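Local atomic coordinates of putative mandelate racemase (Bordetella bronchiseptica, PDB entry 3OZY), a protein that is of unknown function but belongs to the enolase superfamily, binds magnesium and m-xylarate, and probably acts on an acid-sugar substrate. Residues Met21-Gly26 with Asp331-Asp336; Glu44-Val49 with Gly119-Gln124; Ala79-Leu84 with Gly109-Leu114; Lys180-Leu185 with Leu215-Glu220. All coordinates share one frame; numbering follows the deposited sequence. Where two conformers were deposited one is given.

How the contacts relate
From the N terminus, the chain first lays down residues 21-26, whose partner in contact 1 is not reached until 331-336; that long loop encloses everything else and joins the N-terminal domain to the barrel. Within it, contact 2 closes a shorter loop, 44-49 back to 119-124, setting the edge of the three-stranded sheet against helix 102-122. Contact 3 (79-84 with 109-114) sits inside that loop in turn, packing helix 81-97 on the same helix 102-122. Contacts 2 and 3 touch directly, Val-49 and Gly-48 lying against Ala-113. Contact 4 follows in series, joining two outer helices of the barrel about 47 Å from contact 2, centre to centre.

Contact 1 of 4, residues Met21-Gly26 with Asp331-Asp336; sequences MRVESG and DITHND. With ACY (acetic acid), chain I.
Val-23 lays its CG2 methyl beside CG2 of Thr-333, a loose apolar touch at 4.4 Å. Two residues earlier, CB of Met-21 rests 4.1 Å from CB of His-334. The imidazole takes little part in this: CG lies opposite the backbone N (chi1 -176°), and the ring runs off away from Met-21 toward Pro-18. Between the two backbones sits a water that donates to Met-21 O at 2.8 Å and accepts from His-334 N at 2.9 Å. Residues 21-26 belong to the N-terminal domain, in the region where enolase superfamily members carry the loop that covers the barrel mouth; 331-336 is the loop leaving barrel strand 328-331. The latter is held by Asp-331, whose OD1 accepts from Thr-333 N at 2.9 Å in an Asx turn and also from Thr-333 OG1 at 2.7 Å. Its OD2 takes Asn-335 ND2 from above the carboxylate plane and pairs with Arg-33 in a salt bridge. Ser-25, in strand 24-25, donates from OG to the O atom of a bound acetic acid at 2.7 Å; this molecule, probably from the crystallisation liquor, also bonds to Tyr-147, Lys-30 and Lys-173.

Contact 2 of 4, residues Glu44-Val49 with Gly119-Gln124; sequences EGVTGV and GRAMNQ
The backbones come nearest where Val-46, in the turn ahead of strand 48-50, has its CA 6.6 Å from that of Ala-121 in the last turn of helix 102-122. CG1 of Val-46 reaches across, placed opposite its own backbone N (chi1 -176°), and ends 4.1 Å from Ala-121 N and 4.3 Å from the Ala-121 CB methyl. The Arg-120 CB lies just beyond, making a looser flank. Arg-120 then runs extended past the loop, and its CD stands 3.3 Å from Thr-47 O, so it is the aliphatic shaft that meets this carbonyl. This is the edge of the N-terminal domain of the enolase fold, where the three-stranded antiparallel sheet packs on its helices. The guanidinium is engaged beyond the two segments: NE makes a salt bridge with Asp-116, and NH2 bonds to Phe-363 O. The same Asp-116 oxygen accepts from Val-49 N, which ties helix, arginine and strand through one carboxylate. Past Ala-121 the helix finishes in a Schellman motif, with Asn-123 at positive phi, a bond from Gln-124 N to Gly-119 O of 2.9 Å, and a weak one from Asn-123 N to Arg-120 O.

Contact 3 of 4, residues Ala79-Leu84 with Gly109-Leu114; sequences ANINYL and GVDIAL
Ile-81 is the residue to follow, since it pushes from the first turn of helix 81-97 into the flank of helix 102-122, facing Leu-114 and Asp-111. Its CB points at the other helix and splits there into two branches. CG2 goes to Asp-111, ending 3.4 Å from OD1, with the two side chains crossing at about a right angle. CG1 takes the other way and passes 4.0 Å from Leu-114 CB. The chain stays extended (chi2 -177°), which carries CD1 on to 3.9 Å from Leu-114 CB and 3.6 Å from Leu-114 O; the two residues slide past one another in opposite directions. A turn further along, CD1 of Leu-84 meets CD1 of Leu-114 at 4.1 Å, again crossed, so Leu-114 is shared by both residues. Asp-111 brings the polar element into this buried setting: OD1 accepts a hydrogen bond from a water at 2.8 Å, the same water donates to Ile-81 O at 3.2 Å, and OD1 is also hydrogen-bonded to Thr-285 of barrel helix 284-296. Trp-115 and Lys-118 cover Ile-81 further along helix 102-122. This is helix-on-helix packing in the N-terminal domain of the enolase superfamily, and helix 81-97 goes on to carry His-86 and His-90, which bind a magnesium ion.

Contact 4 of 4, residues Lys180-Leu185 with Leu215-Glu220; sequences KDAANL and LRILDE
Apolar packing does all the work between Leu-185 and Ala-182 on one helix and Ile-217 and Leu-218 on the other. The CB of Ile-217 points toward the helix holding 180-185. Leu-185 and Ile-217 were each built in two conformers; in the conformers given, CG2 of Ile-217, set opposite the backbone N, comes to 3.9 Å from the Ala-182 CB methyl and lies 4.4 Å from CD1 of Leu-185, so the one methyl spans both residues. One residue further along the second helix, Leu-218 crosses Leu-185 at a slant, its CD2 toward CD1 of the leucine opposite. That pair is modelled at 3.3 Å, closer than carbon atoms normally pack; given the two conformers of Leu-185, the tightness is doubtful.

Backbone bonding stays within each helix: Leu-185 N to Asp-181 O, for example, and Glu-220 N to Arg-216 O. Beyond the segments, Glu-220 makes a long, weak ion pair with Arg-186.

The helix segments run parallel, their axes 10.4 Å apart with only 4° between their directions. They are successive outer helices of the (beta/alpha)8-type barrel, following strands 169-173 and 197-201. Leu-185 and Leu-218 both also lie on Val-200 of strand 197-201, whose last residue, Asp-201, binds a magnesium ion.

The contact is hydrocarbon against hydrocarbon, so its side chains are held by shape rather than by directional bonds; this may be why Leu-185 and Ile-217 can each be built in two conformers.

Contact 1 of 4, residues Met21-Gly26 with Asp331-Asp336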
loop_
_atom_site.group_PDB
_atom_site.type_symbol
_atom_site.label_atom_id
_atom_site.label_comp_id
_atom_site.label_asym_id
_atom_site.label_seq_id
_atom_site.Cartn_x
_atom_site.Cartn_y
_atom_site.Cartn_z
ATOM N N MET A 21 -16.377 26.968 4.275
ATOM C CA MET A 21 -16.298 26.260 2.995
ATOM C C MET A 21 -15.670 24.871 3.128
ATOM O O MET A 21 -15.537 24.145 2.133
ATOM C CB MET A 21 -15.510 27.080 1.963
ATOM C CG MET A 21 -16.143 28.413 1.590
ATOM S SD MET A 21 -17.799 28.237 0.908
ATOM C CE MET A 21 -17.465 27.295 -0.583
ATOM N N ARG A 22 -15.272 24.502 4.341
ATOM C CA ARG A 22 -14.793 23.150 4.589
ATOM C C ARG A 22 -15.961 22.218 4.348
ATOM O O ARG A 22 -17.105 22.526 4.712
ATOM C CB ARG A 22 -14.339 22.985 6.029
ATOM C CG ARG A 22 -13.160 23.814 6.428
ATOM C CD ARG A 22 -13.022 23.715 7.925
ATOM N NE ARG A 22 -11.731 24.198 8.374
ATOM C CZ ARG A 22 -11.319 24.127 9.632
ATOM N NH1 ARG A 22 -10.111 24.577 9.944
ATOM N NH2 ARG A 22 -12.113 23.609 10.567
ATOM N N VAL A 23 -15.685 21.074 3.732
ATOM C CA VAL A 23 -16.715 20.056 3.560
ATOM C C VAL A 23 -16.242 18.738 4.159
ATOM O O VAL A 23 -15.032 18.516 4.308
ATOM C CB VAL A 23 -17.116 19.868 2.076
ATOM C CG1 VAL A 23 -17.827 21.120 1.540
ATOM C CG2 VAL A 23 -15.910 19.497 1.217
ATOM N N GLU A 24 -17.195 17.890 4.536
ATOM C CA GLU A 24 -16.879 16.594 5.117
ATOM C C GLU A 24 -17.556 15.474 4.340
ATOM O O GLU A 24 -18.707 15.594 3.916
ATOM C CB GLU A 24 -17.313 16.536 6.591
ATOM C CG GLU A 24 -16.798 15.293 7.332
ATOM C CD GLU A 24 -16.995 15.361 8.848
ATOM O OE1 GLU A 24 -17.488 16.386 9.352
ATOM O OE2 GLU A 24 -16.642 14.380 9.535
ATOM N N SER A 25 -16.803 14.385 4.174
ATOM C CA SER A 25 -17.293 13.124 3.635
ATOM C C SER A 25 -16.685 12.022 4.486
ATOM O O SER A 25 -16.013 12.287 5.487
ATOM C CB SER A 25 -16.834 12.949 2.195
ATOM O OG SER A 25 -15.425 12.788 2.136
ATOM N N GLY A 26 -16.877 10.777 4.072
ATOM C CA GLY A 26 -16.261 9.675 4.788
ATOM C C GLY A 26 -14.745 9.769 4.853
ATOM O O GLY A 26 -14.126 9.136 5.713
ATOM N N ASP A 331 -13.768 18.848 -9.624
ATOM C CA ASP A 331 -13.832 19.413 -8.271
ATOM C C ASP A 331 -14.394 20.833 -8.304
ATOM O O ASP A 331 -13.763 21.732 -8.873
ATOM C CB ASP A 331 -12.390 19.438 -7.727
ATOM C CG ASP A 331 -12.251 19.971 -6.303
ATOM O OD1 ASP A 331 -13.216 20.483 -5.700
ATOM O OD2 ASP A 331 -11.114 19.862 -5.783
ATOM N N ILE A 332 -15.561 21.030 -7.682
ATOM C CA ILE A 332 -16.179 22.364 -7.606
ATOM C C ILE A 332 -16.125 22.967 -6.206
ATOM O O ILE A 332 -16.720 24.022 -5.949
ATOM C CB ILE A 332 -17.635 22.396 -8.165
ATOM C CG1 ILE A 332 -18.547 21.316 -7.543
ATOM C CG2 ILE A 332 -17.605 22.255 -9.677
ATOM C CD1 ILE A 332 -18.667 21.332 -6.032
ATOM N N THR A 333 -15.414 22.308 -5.297
ATOM C CA THR A 333 -15.269 22.821 -3.937
ATOM C C THR A 333 -14.208 23.924 -3.901
ATOM O O THR A 333 -13.501 24.146 -4.883
ATOM C CB THR A 333 -14.914 21.692 -2.925
ATOM O OG1 THR A 333 -13.562 21.258 -3.126
ATOM C CG2 THR A 333 -15.851 20.508 -3.094
ATOM N N HIS A 334 -14.084 24.610 -2.771
ATOM C CA HIS A 334 -13.087 25.667 -2.667
ATOM C C HIS A 334 -11.672 25.101 -2.744
ATOM O O HIS A 334 -11.254 24.359 -1.864
ATOM C CB HIS A 334 -13.249 26.436 -1.360
ATOM C CG HIS A 334 -12.306 27.585 -1.249
ATOM N ND1 HIS A 334 -12.696 28.890 -1.466
ATOM C CD2 HIS A 334 -10.975 27.622 -1.006
ATOM C CE1 HIS A 334 -11.647 29.683 -1.335
ATOM N NE2 HIS A 334 -10.592 28.939 -1.053
ATOM N N ASN A 335 -10.931 25.478 -3.777
ATOM C CA ASN A 335 -9.622 24.879 -4.004
ATOM C C ASN A 335 -8.754 25.753 -4.895
ATOM O O ASN A 335 -8.906 25.755 -6.114
ATOM C CB ASN A 335 -9.801 23.490 -4.634
ATOM C CG ASN A 335 -8.508 22.727 -4.741
ATOM O OD1 ASN A 335 -7.429 23.258 -4.479
ATOM N ND2 ASN A 335 -8.606 21.457 -5.135
ATOM N N ASP A 336 -7.839 26.497 -4.278
ATOM C CA ASP A 336 -6.943 27.359 -5.041
ATOM C C ASP A 336 -6.077 26.579 -6.027
ATOM O O ASP A 336 -5.609 27.134 -7.020
ATOM C CB ASP A 336 -6.036 28.175 -4.118
ATOM C CG ASP A 336 -6.790 29.205 -3.307
ATOM O OD1 ASP A 336 -7.914 29.599 -3.705
ATOM O OD2 ASP A 336 -6.228 29.620 -2.267
HETATM C C ACY I . -13.403 13.405 -0.581
HETATM O O ACY I . -14.375 12.679 -0.308
HETATM O OXT ACY I . -13.515 14.573 -1.010
HETATM C CH3 ACY I . -12.015 12.875 -0.373
HETATM O O HOH W 1 -15.876 24.069 -0.603
#

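Contact 2 of 4, residues Glu44-Val49 with Gly119-Gln124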
loop_
_atom_site.group_PDB
_atom_site.type_symbol
_atom_site.label_atom_id
_atom_site.label_comp_id
_atom_site.label_asym_id
_atom_site.label_seq_id
_atom_site.Cartn_x
_atom_site.Cartn_y
_atom_site.Cartn_z
ATOM N N GLU A 44 19.304 19.281 -20.765
ATOM C CA GLU A 44 19.050 20.273 -21.808
ATOM C C GLU A 44 17.928 21.252 -21.457
ATOM O O GLU A 44 17.504 22.050 -22.293
ATOM C CB GLU A 44 18.757 19.585 -23.145
ATOM C CG GLU A 44 19.897 18.713 -23.655
ATOM C CD GLU A 44 21.118 19.519 -24.053
ATOM O OE1 GLU A 44 20.959 20.710 -24.394
ATOM O OE2 GLU A 44 22.235 18.962 -24.028
ATOM N N GLY A 45 17.444 21.184 -20.222
ATOM C CA GLY A 45 16.479 22.150 -19.732
ATOM C C GLY A 45 15.029 21.907 -20.113
ATOM O O GLY A 45 14.201 22.811 -19.982
ATOM N N VAL A 46 14.711 20.706 -20.593
ATOM C CA VAL A 46 13.312 20.339 -20.815
ATOM C C VAL A 46 12.762 19.782 -19.509
ATOM O O VAL A 46 13.321 18.841 -18.941
ATOM C CB VAL A 46 13.144 19.287 -21.919
ATOM C CG1 VAL A 46 11.658 19.014 -22.167
ATOM C CG2 VAL A 46 13.828 19.747 -23.207
ATOM N N THR A 47 11.675 20.376 -19.033
ATOM C CA THR A 47 11.136 20.059 -17.715
ATOM C C THR A 47 9.725 19.499 -17.824
ATOM O O THR A 47 8.942 19.949 -18.654
ATOM C CB THR A 47 11.104 21.319 -16.832
ATOM O OG1 THR A 47 12.440 21.812 -16.663
ATOM C CG2 THR A 47 10.514 21.011 -15.465
ATOM N N GLY A 48 9.413 18.505 -16.994
ATOM C CA GLY A 48 8.045 18.028 -16.867
ATOM C C GLY A 48 7.541 18.214 -15.451
ATOM O O GLY A 48 8.319 18.159 -14.502
ATOM N N VAL A 49 6.239 18.437 -15.301
ATOM C CA VAL A 49 5.633 18.539 -13.974
ATOM C C VAL A 49 4.501 17.528 -13.798
ATOM O O VAL A 49 3.924 17.034 -14.776
ATOM C CB VAL A 49 5.100 19.967 -13.663
ATOM C CG1 VAL A 49 6.232 20.990 -13.707
ATOM C CG2 VAL A 49 3.980 20.355 -14.615
ATOM N N GLY A 119 5.746 15.203 -23.916
ATOM C CA GLY A 119 4.931 16.078 -24.738
ATOM C C GLY A 119 5.612 17.413 -25.004
ATOM O O GLY A 119 5.552 17.928 -26.116
ATOM N N ARG A 120 6.254 17.983 -23.990
ATOM C CA ARG A 120 6.962 19.251 -24.202
ATOM C C ARG A 120 8.126 19.079 -25.180
ATOM O O ARG A 120 8.321 19.909 -26.077
ATOM C CB ARG A 120 7.408 19.865 -22.875
ATOM C CG ARG A 120 6.215 20.330 -22.063
ATOM C CD ARG A 120 6.547 20.916 -20.702
ATOM N NE ARG A 120 5.339 20.898 -19.879
ATOM C CZ ARG A 120 4.366 21.804 -19.944
ATOM N NH1 ARG A 120 4.470 22.827 -20.782
ATOM N NH2 ARG A 120 3.289 21.689 -19.167
ATOM N N ALA A 121 8.874 17.990 -25.032
ATOM C CA ALA A 121 9.990 17.701 -25.931
ATOM C C ALA A 121 9.516 17.543 -27.372
ATOM O O ALA A 121 10.205 17.955 -28.311
ATOM C CB ALA A 121 10.731 16.452 -25.476
ATOM N N MET A 122 8.337 16.953 -27.546
ATOM C CA MET A 122 7.779 16.724 -28.876
ATOM C C MET A 122 6.928 17.888 -29.374
ATOM O O MET A 122 6.501 17.901 -30.531
ATOM C CB MET A 122 6.918 15.456 -28.883
ATOM C CG MET A 122 7.660 14.180 -28.568
ATOM S SD MET A 122 6.539 12.775 -28.684
ATOM C CE MET A 122 7.666 11.423 -28.366
ATOM N N ASN A 123 6.664 18.856 -28.497
ATOM C CA ASN A 123 5.742 19.954 -28.805
ATOM C C ASN A 123 4.339 19.470 -29.174
ATOM O O ASN A 123 3.725 19.959 -30.127
ATOM C CB ASN A 123 6.298 20.882 -29.899
ATOM C CG ASN A 123 5.665 22.264 -29.858
ATOM O OD1 ASN A 123 5.279 22.746 -28.793
ATOM N ND2 ASN A 123 5.555 22.904 -31.016
ATOM N N GLN A 124 3.833 18.507 -28.404
ATOM C CA GLN A 124 2.505 17.944 -28.626
ATOM C C GLN A 124 1.761 17.769 -27.307
ATOM O O GLN A 124 2.367 17.382 -26.308
ATOM C CB GLN A 124 2.617 16.570 -29.296
ATOM C CG GLN A 124 3.179 16.585 -30.706
ATOM C CD GLN A 124 2.203 17.162 -31.700
ATOM O OE1 GLN A 124 0.997 17.167 -31.473
ATOM N NE2 GLN A 124 2.724 17.667 -32.814
#

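Contact 3 of 4, residues Ala79-Leu84 with Gly109-Leu114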
loop_
_atom_site.group_PDB
_atom_site.type_symbol
_atom_site.label_atom_id
_atom_site.label_comp_id
_atom_site.label_asym_id
_atom_site.label_seq_id
_atom_site.Cartn_x
_atom_site.Cartn_y
_atom_site.Cartn_z
ATOM N N ALA A 79 12.908 9.604 -21.982
ATOM C CA ALA A 79 12.033 9.155 -23.061
ATOM C C ALA A 79 11.507 7.739 -22.856
ATOM O O ALA A 79 10.454 7.395 -23.385
ATOM C CB ALA A 79 12.743 9.251 -24.398
ATOM N N ASN A 80 12.256 6.924 -22.121
ATOM C CA ASN A 80 11.886 5.530 -21.858
ATOM C C ASN A 80 10.967 5.426 -20.649
ATOM O O ASN A 80 11.327 4.832 -19.630
ATOM C CB ASN A 80 13.140 4.691 -21.607
ATOM C CG ASN A 80 14.109 4.727 -22.761
ATOM O OD1 ASN A 80 13.707 4.714 -23.924
ATOM N ND2 ASN A 80 15.402 4.770 -22.442
ATOM N N ILE A 81 9.777 6.005 -20.766
ATOM C CA ILE A 81 8.847 6.036 -19.643
ATOM C C ILE A 81 8.467 4.624 -19.226
ATOM O O ILE A 81 8.402 4.312 -18.037
ATOM C CB ILE A 81 7.580 6.843 -19.966
ATOM C CG1 ILE A 81 7.951 8.253 -20.434
ATOM C CG2 ILE A 81 6.675 6.914 -18.730
ATOM C CD1 ILE A 81 6.744 9.149 -20.698
ATOM N N ASN A 82 8.242 3.755 -20.205
ATOM C CA ASN A 82 7.880 2.376 -19.889
ATOM C C ASN A 82 8.960 1.644 -19.093
ATOM O O ASN A 82 8.673 1.011 -18.064
ATOM C CB ASN A 82 7.524 1.624 -21.168
ATOM C CG ASN A 82 6.229 2.119 -21.771
ATOM O OD1 ASN A 82 5.201 2.152 -21.097
ATOM N ND2 ASN A 82 6.267 2.512 -23.034
ATOM N N TYR A 83 10.205 1.744 -19.554
ATOM C CA TYR A 83 11.318 1.170 -18.813
ATOM C C TYR A 83 11.377 1.733 -17.393
ATOM O O TYR A 83 11.515 0.988 -16.425
ATOM C CB TYR A 83 12.636 1.443 -19.547
ATOM C CG TYR A 83 13.859 1.112 -18.725
ATOM C CD1 TYR A 83 14.189 -0.207 -18.444
ATOM C CD2 TYR A 83 14.687 2.113 -18.230
ATOM C CE1 TYR A 83 15.297 -0.524 -17.685
ATOM C CE2 TYR A 83 15.812 1.802 -17.472
ATOM C CZ TYR A 83 16.105 0.484 -17.203
ATOM O OH TYR A 83 17.212 0.159 -16.448
ATOM N N LEU A 84 11.267 3.052 -17.270
ATOM C CA LEU A 84 11.440 3.694 -15.969
ATOM C C LEU A 84 10.342 3.334 -14.968
ATOM O O LEU A 84 10.609 3.227 -13.763
ATOM C CB LEU A 84 11.564 5.211 -16.127
ATOM C CG LEU A 84 12.847 5.642 -16.843
ATOM C CD1 LEU A 84 12.801 7.129 -17.158
ATOM C CD2 LEU A 84 14.085 5.304 -16.017
ATOM N N GLY A 109 2.845 10.550 -9.728
ATOM C CA GLY A 109 3.210 11.949 -9.913
ATOM C C GLY A 109 4.431 12.092 -10.810
ATOM O O GLY A 109 4.482 12.955 -11.694
ATOM N N VAL A 110 5.413 11.217 -10.592
ATOM C CA VAL A 110 6.629 11.215 -11.399
ATOM C C VAL A 110 6.337 10.772 -12.835
ATOM O O VAL A 110 6.824 11.373 -13.801
ATOM C CB VAL A 110 7.697 10.318 -10.752
ATOM C CG1 VAL A 110 8.886 10.088 -11.700
ATOM C CG2 VAL A 110 8.143 10.918 -9.411
ATOM N N ASP A 111 5.515 9.737 -12.980
ATOM C CA ASP A 111 5.113 9.256 -14.302
ATOM C C ASP A 111 4.390 10.342 -15.109
ATOM O O ASP A 111 4.658 10.529 -16.300
ATOM C CB ASP A 111 4.243 7.996 -14.162
ATOM C CG ASP A 111 3.856 7.390 -15.504
ATOM O OD1 ASP A 111 4.650 6.588 -16.049
ATOM O OD2 ASP A 111 2.761 7.702 -16.024
ATOM N N ILE A 112 3.473 11.058 -14.466
ATOM C CA ILE A 112 2.810 12.177 -15.123
ATOM C C ILE A 112 3.847 13.205 -15.577
ATOM O O ILE A 112 3.776 13.700 -16.698
ATOM C CB ILE A 112 1.749 12.828 -14.212
ATOM C CG1 ILE A 112 0.530 11.902 -14.090
ATOM C CG2 ILE A 112 1.309 14.167 -14.781
ATOM C CD1 ILE A 112 -0.446 12.276 -12.985
ATOM N N ALA A 113 4.823 13.504 -14.723
ATOM C CA ALA A 113 5.859 14.470 -15.092
ATOM C C ALA A 113 6.662 13.994 -16.306
ATOM O O ALA A 113 7.025 14.801 -17.165
ATOM C CB ALA A 113 6.774 14.772 -13.905
ATOM N N LEU A 114 6.935 12.692 -16.389
ATOM C CA LEU A 114 7.659 12.165 -17.542
ATOM C C LEU A 114 6.838 12.311 -18.822
ATOM O O LEU A 114 7.382 12.611 -19.878
ATOM C CB LEU A 114 8.062 10.708 -17.320
ATOM C CG LEU A 114 9.107 10.486 -16.226
ATOM C CD1 LEU A 114 9.364 9.007 -16.019
ATOM C CD2 LEU A 114 10.413 11.207 -16.573
HETATM O O HOH W 2 7.349 5.932 -15.540
#

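Contact 4 of 4, residues Lys180-Leu185 with Leu215-Glu220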
loop_
_atom_site.group_PDB
_atom_site.type_symbol
_atom_site.label_atom_id
_atom_site.label_comp_id
_atom_site.label_asym_id
_atom_site.label_seq_id
_atom_site.Cartn_x
_atom_site.Cartn_y
_atom_site.Cartn_z
ATOM N N LYS A 180 -31.153 10.360 5.823
ATOM C CA LYS A 180 -30.993 11.715 5.316
ATOM C C LYS A 180 -30.469 11.698 3.887
ATOM O O LYS A 180 -30.891 12.492 3.052
ATOM C CB LYS A 180 -30.049 12.517 6.210
ATOM C CG LYS A 180 -30.575 12.735 7.617
ATOM C CD LYS A 180 -29.607 13.580 8.431
ATOM C CE LYS A 180 -30.194 13.956 9.781
ATOM N NZ LYS A 180 -29.266 14.834 10.548
ATOM N N ASP A 181 -29.540 10.784 3.614
ATOM C CA ASP A 181 -29.000 10.632 2.263
ATOM C C ASP A 181 -30.132 10.354 1.287
ATOM O O ASP A 181 -30.194 10.940 0.202
ATOM C CB ASP A 181 -27.996 9.476 2.202
ATOM C CG ASP A 181 -26.763 9.711 3.056
ATOM O OD1 ASP A 181 -26.332 10.878 3.218
ATOM O OD2 ASP A 181 -26.193 8.717 3.558
ATOM N N ALA A 182 -31.033 9.450 1.674
ATOM C CA ALA A 182 -32.166 9.109 0.823
ATOM C C ALA A 182 -33.069 10.309 0.593
ATOM O O ALA A 182 -33.527 10.553 -0.520
ATOM C CB ALA A 182 -32.967 7.948 1.419
ATOM N N ALA A 183 -33.331 11.065 1.654
ATOM C CA ALA A 183 -34.198 12.229 1.523
ATOM C C ALA A 183 -33.557 13.269 0.605
ATOM O O ALA A 183 -34.232 13.888 -0.210
ATOM C CB ALA A 183 -34.508 12.826 2.889
ATOM N N ASN A 184 -32.242 13.441 0.729
ATOM C CA ASN A 184 -31.514 14.363 -0.136
ATOM C C ASN A 184 -31.636 13.960 -1.600
ATOM O O ASN A 184 -31.925 14.779 -2.471
ATOM C CB ASN A 184 -30.039 14.426 0.260
ATOM C CG ASN A 184 -29.820 15.116 1.579
ATOM O OD1 ASN A 184 -30.754 15.634 2.190
ATOM N ND2 ASN A 184 -28.564 15.146 2.024
ATOM N N LEU A 185 -31.405 12.679 -1.875
ATOM C CA LEU A 185 -31.490 12.171 -3.243
ATOM C C LEU A 185 -32.879 12.333 -3.833
ATOM O O LEU A 185 -33.032 12.727 -4.989
ATOM C CB LEU A 185 -31.099 10.696 -3.298
ATOM C CG LEU A 185 -29.612 10.388 -3.261
ATOM C CD1 LEU A 185 -29.429 8.897 -3.073
ATOM C CD2 LEU A 185 -28.927 10.867 -4.536
ATOM N N LEU A 215 -28.784 0.878 -2.122
ATOM C CA LEU A 215 -28.856 0.591 -3.559
ATOM C C LEU A 215 -30.305 0.604 -4.068
ATOM O O LEU A 215 -30.588 1.079 -5.178
ATOM C CB LEU A 215 -28.176 -0.747 -3.876
ATOM C CG LEU A 215 -28.205 -1.198 -5.334
ATOM C CD1 LEU A 215 -27.527 -0.176 -6.262
ATOM C CD2 LEU A 215 -27.532 -2.567 -5.459
ATOM N N ARG A 216 -31.237 0.101 -3.265
ATOM C CA ARG A 216 -32.652 0.136 -3.653
ATOM C C ARG A 216 -33.126 1.568 -3.897
ATOM O O ARG A 216 -33.858 1.844 -4.849
ATOM C CB ARG A 216 -33.524 -0.523 -2.579
ATOM C CG ARG A 216 -33.374 -2.034 -2.519
ATOM C CD ARG A 216 -34.014 -2.581 -1.260
ATOM N NE ARG A 216 -34.034 -4.038 -1.270
ATOM C CZ ARG A 216 -34.539 -4.776 -0.289
ATOM N NH1 ARG A 216 -35.038 -4.201 0.798
ATOM N NH2 ARG A 216 -34.525 -6.095 -0.385
ATOM N N ILE A 217 -32.717 2.470 -3.004
ATOM C CA ILE A 217 -33.021 3.896 -3.114
ATOM C C ILE A 217 -32.393 4.474 -4.376
ATOM O O ILE A 217 -33.045 5.185 -5.147
ATOM C CB ILE A 217 -32.474 4.682 -1.900
ATOM C CG1 ILE A 217 -33.081 4.153 -0.595
ATOM C CG2 ILE A 217 -32.724 6.185 -2.067
ATOM C CD1 ILE A 217 -34.584 4.289 -0.526
ATOM N N LEU A 218 -31.115 4.168 -4.586
ATOM C CA LEU A 218 -30.381 4.697 -5.741
ATOM C C LEU A 218 -31.050 4.254 -7.038
ATOM O O LEU A 218 -31.130 5.005 -8.013
ATOM C CB LEU A 218 -28.917 4.253 -5.738
ATOM C CG LEU A 218 -28.150 4.457 -4.430
ATOM C CD1 LEU A 218 -26.672 4.145 -4.676
ATOM C CD2 LEU A 218 -28.322 5.847 -3.848
ATOM N N ASP A 219 -31.532 3.018 -7.048
ATOM C CA ASP A 219 -32.228 2.472 -8.206
ATOM C C ASP A 219 -33.524 3.263 -8.450
ATOM O O ASP A 219 -33.780 3.732 -9.556
ATOM C CB ASP A 219 -32.483 0.983 -7.926
ATOM C CG ASP A 219 -33.003 0.214 -9.122
ATOM O OD1 ASP A 219 -33.176 0.784 -10.212
ATOM O OD2 ASP A 219 -33.241 -0.997 -8.945
ATOM N N GLU A 220 -34.307 3.443 -7.398
ATOM C CA GLU A 220 -35.534 4.226 -7.473
ATOM C C GLU A 220 -35.277 5.625 -8.043
ATOM O O GLU A 220 -36.068 6.130 -8.859
ATOM C CB GLU A 220 -36.137 4.329 -6.071
ATOM C CG GLU A 220 -37.336 5.256 -5.930
ATOM C CD GLU A 220 -37.642 5.566 -4.469
ATOM O OE1 GLU A 220 -37.468 4.667 -3.617
ATOM O OE2 GLU A 220 -38.049 6.710 -4.169
#